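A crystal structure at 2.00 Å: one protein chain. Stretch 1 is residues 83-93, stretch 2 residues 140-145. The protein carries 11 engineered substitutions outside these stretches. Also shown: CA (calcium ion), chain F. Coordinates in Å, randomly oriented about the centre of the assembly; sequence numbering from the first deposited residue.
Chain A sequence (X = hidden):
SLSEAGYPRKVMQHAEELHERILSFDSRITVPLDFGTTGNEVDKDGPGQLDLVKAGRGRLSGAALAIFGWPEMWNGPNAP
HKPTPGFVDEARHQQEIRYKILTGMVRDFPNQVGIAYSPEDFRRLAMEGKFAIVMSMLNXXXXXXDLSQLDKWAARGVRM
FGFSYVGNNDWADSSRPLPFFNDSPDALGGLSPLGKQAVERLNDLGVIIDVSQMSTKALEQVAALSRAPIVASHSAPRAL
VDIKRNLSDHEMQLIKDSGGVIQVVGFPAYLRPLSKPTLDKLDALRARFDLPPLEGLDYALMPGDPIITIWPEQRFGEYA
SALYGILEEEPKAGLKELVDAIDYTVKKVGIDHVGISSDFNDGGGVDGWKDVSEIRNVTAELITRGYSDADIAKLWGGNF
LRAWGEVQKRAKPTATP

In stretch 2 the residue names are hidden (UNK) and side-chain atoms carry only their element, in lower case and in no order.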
# COMPACT_ATOMS: atom_id res chain seq x y z
N PRO A 83 8.32 18.49 -11.55
CA PRO A 83 8.65 18.95 -10.20
C PRO A 83 9.71 20.05 -10.18
O PRO A 83 10.75 19.92 -10.84
CB PRO A 83 9.21 17.71 -9.52
CG PRO A 83 8.61 16.59 -10.26
CD PRO A 83 8.55 17.03 -11.68
N THR A 84 9.42 21.09 -9.41
CA THR A 84 10.33 22.18 -9.10
C THR A 84 10.60 22.08 -7.59
O THR A 84 9.98 21.26 -6.92
CB THR A 84 9.68 23.54 -9.41
OG1 THR A 84 8.55 23.74 -8.55
CG2 THR A 84 9.24 23.62 -10.86
N PRO A 85 11.50 22.93 -7.04
CA PRO A 85 11.74 22.74 -5.60
C PRO A 85 10.52 23.06 -4.72
O PRO A 85 10.41 22.53 -3.61
CB PRO A 85 12.92 23.69 -5.29
CG PRO A 85 13.50 24.06 -6.66
CD PRO A 85 12.33 24.02 -7.59
N GLY A 86 9.60 23.89 -5.23
CA GLY A 86 8.38 24.31 -4.52
C GLY A 86 7.37 23.19 -4.35
O GLY A 86 6.41 23.30 -3.57
N PHE A 87 7.61 22.11 -5.09
CA PHE A 87 6.78 20.90 -5.03
C PHE A 87 6.86 20.18 -3.68
O PHE A 87 5.90 19.53 -3.27
CB PHE A 87 7.18 19.94 -6.15
CG PHE A 87 6.47 20.19 -7.44
CD1 PHE A 87 5.79 19.15 -8.07
CD2 PHE A 87 6.45 21.45 -8.02
CE1 PHE A 87 5.12 19.37 -9.27
CE2 PHE A 87 5.79 21.68 -9.22
CZ PHE A 87 5.12 20.64 -9.84
N VAL A 88 8.01 20.29 -3.00
CA VAL A 88 8.16 19.69 -1.67
C VAL A 88 7.16 20.29 -0.69
O VAL A 88 6.54 19.56 0.09
CB VAL A 88 9.61 19.81 -1.10
CG1 VAL A 88 9.74 19.02 0.21
CG2 VAL A 88 10.64 19.30 -2.12
N ASP A 89 6.99 21.61 -0.74
CA ASP A 89 6.05 22.26 0.17
C ASP A 89 4.61 21.88 -0.16
O ASP A 89 3.78 21.74 0.74
CB ASP A 89 6.22 23.78 0.17
CG ASP A 89 5.39 24.44 1.26
OD1 ASP A 89 5.67 24.18 2.47
OD2 ASP A 89 4.45 25.19 0.91
N GLU A 90 4.32 21.71 -1.44
CA GLU A 90 2.99 21.24 -1.85
C GLU A 90 2.69 19.85 -1.30
O GLU A 90 1.60 19.59 -0.81
CB GLU A 90 2.87 21.22 -3.37
CG GLU A 90 1.42 21.11 -3.83
CD GLU A 90 0.61 22.36 -3.45
OE1 GLU A 90 1.16 23.48 -3.57
OE2 GLU A 90 -0.56 22.21 -3.02
N ALA A 91 3.68 18.96 -1.40
CA ALA A 91 3.59 17.61 -0.88
C ALA A 91 3.32 17.64 0.63
O ALA A 91 2.56 16.82 1.14
CB ALA A 91 4.86 16.80 -1.23
N ARG A 92 3.90 18.63 1.32
CA ARG A 92 3.63 18.86 2.76
C ARG A 92 2.19 19.31 3.04
O ARG A 92 1.57 18.89 4.02
CB ARG A 92 4.59 19.89 3.34
CG ARG A 92 6.02 19.42 3.45
CD ARG A 92 6.86 20.39 4.32
NE ARG A 92 8.26 19.98 4.27
CZ ARG A 92 9.23 20.68 3.69
NH1 ARG A 92 8.98 21.89 3.17
NH2 ARG A 92 10.46 20.19 3.68
N HIS A 93 1.66 20.16 2.17
CA HIS A 93 0.24 20.51 2.22
C HIS A 93 -0.69 19.30 2.03
O HIS A 93 -1.69 19.20 2.70
CB HIS A 93 -0.07 21.58 1.18
CG HIS A 93 0.59 22.89 1.45
ND1 HIS A 93 0.68 23.90 0.51
CD2 HIS A 93 1.20 23.37 2.56
CE1 HIS A 93 1.31 24.93 1.03
NE2 HIS A 93 1.64 24.64 2.27
N UNK A 140 9.06 9.51 2.01
CA UNK A 140 9.93 10.48 2.71
C UNK A 140 10.09 11.81 1.96
O UNK A 140 10.61 12.77 2.53
c UNK A 140 11.30 9.85 2.96
N UNK A 141 9.66 11.87 0.69
CA UNK A 141 9.77 13.09 -0.12
C UNK A 141 9.32 14.39 0.59
O UNK A 141 10.08 15.36 0.62
c UNK A 141 10.16 14.55 -3.08
o UNK A 141 8.99 17.65 -4.63
c UNK A 141 9.04 14.16 -2.32
c UNK A 141 7.89 14.98 -2.36
c UNK A 141 9.00 16.51 -3.87
c UNK A 141 7.88 16.16 -3.13
c UNK A 141 10.15 15.71 -3.85
c UNK A 141 9.08 12.90 -1.48
N UNK A 142 8.10 14.44 1.18
CA UNK A 142 7.73 15.70 1.83
C UNK A 142 8.62 16.16 3.00
O UNK A 142 8.57 17.34 3.38
c UNK A 142 5.83 14.23 1.60
c UNK A 142 6.34 15.41 2.38
c UNK A 142 7.03 13.42 1.28
N UNK A 143 9.43 15.26 3.56
CA UNK A 143 10.13 15.55 4.81
C UNK A 143 11.48 16.28 4.64
O UNK A 143 12.04 16.74 5.63
c UNK A 143 9.21 13.28 5.95
c UNK A 143 7.99 14.01 6.50
c UNK A 143 9.71 12.20 6.91
c UNK A 143 10.33 14.29 5.67
N UNK A 144 12.01 16.35 3.42
CA UNK A 144 13.30 17.03 3.21
C UNK A 144 14.41 16.30 3.95
O UNK A 144 14.38 15.07 4.04
N UNK A 145 15.37 17.04 4.51
CA UNK A 145 16.51 16.45 5.24
C UNK A 145 16.30 16.42 6.75
O UNK A 145 17.25 16.18 7.50
o UNK A 145 17.94 16.23 2.79
c UNK A 145 17.81 17.22 4.97
o UNK A 145 18.88 18.21 3.07
c UNK A 145 18.23 17.21 3.50
CA CA F . 3.77 25.73 3.38
O HOH W 1 11.27 18.42 -5.52
O HOH W 2 10.73 18.99 6.03

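Position 140 carries a single side-chain carbon with no branch, and nothing of stretch 1 lies within reach of it. One carbon on CA is alanine. Ala-140 is buried, where a small apolar side chain sits comfortably, and its O accepts a backbone hydrogen bond from N of residue 143, 2.9 Å away, which helps hold the short 3-10 segment that follows.

Position 141 has one carbon leading to a six-carbon ring that bears a single oxygen, and the ring reaches Val-88 and Ala-91 of the helix in stretch 1. A ring with one hydroxyl is tyrosine. With chi1 in the t well, Tyr-141 has a CA-to-CB bond that points sideways, yet its end comes nearer the helix. The ring packs against two apolar side chains: Ala-91 CB meets Tyr-141 CE2 at the ring edge at 3.6 Å, and Val-88 CG2 lies 3.7 Å from Tyr-141 CZ. The phenol suits this place because its carbon frame fills an apolar site while its oxygen reaches water: Tyr-141 OH is 2.6 Å from the oxygen of water 1, which donates a weak hydrogen bond to Thr-84 O at 3.4 Å.

Position 142 shows three carbons closing a ring onto the backbone N, and one of these ring carbons approaches Ala-91 CB. Such a ring defines proline. Pro-142 CG touches Ala-91 CB at 3.9 Å, and CA of Arg-92 and CA of Pro-142 are 5.3 Å apart. The ring also restrains phi, here -62°, a value compatible with the 3-10 segment.

Position 143 has four carbons, forked at the second, and none of them touches stretch 1: leucine. The CA-to-CB bond of Leu-143 points away from stretch 1, and its apolar side chain is buried. Its backbone O accepts a weak hydrogen bond from water 2 at 2.6 Å; the same water oxygen accepts a weak one from Arg-92 NH2 at 2.7 Å.

Position 144 has no side-chain atoms, and its backbone N lies 4.1 Å from Arg-92 NH2; it is therefore glycine. Its phi of 64° favours this residue, and an ideal CB would stand a tight 3.3 Å from Arg-92 NH2.

Position 145 has two carbons, the second carrying two oxygens, and touches nothing on stretch 1: aspartate. The CA-to-CB bond of Asp-145 points away from stretch 1, and the residue is exposed, as suits a charged carboxylate.

The contact combines apolar packing with polar links. Tyr-141 and Pro-142 cover Val-88 and Ala-91, while Arg-92 NE donates a weak hydrogen bond to Pro-142 O at 2.8 Å. The two waters extend these links. Asp-89 and His-93, on the same helix, instead bind the calcium ion.

Stretch 2, residues 140-145: AYPLGD
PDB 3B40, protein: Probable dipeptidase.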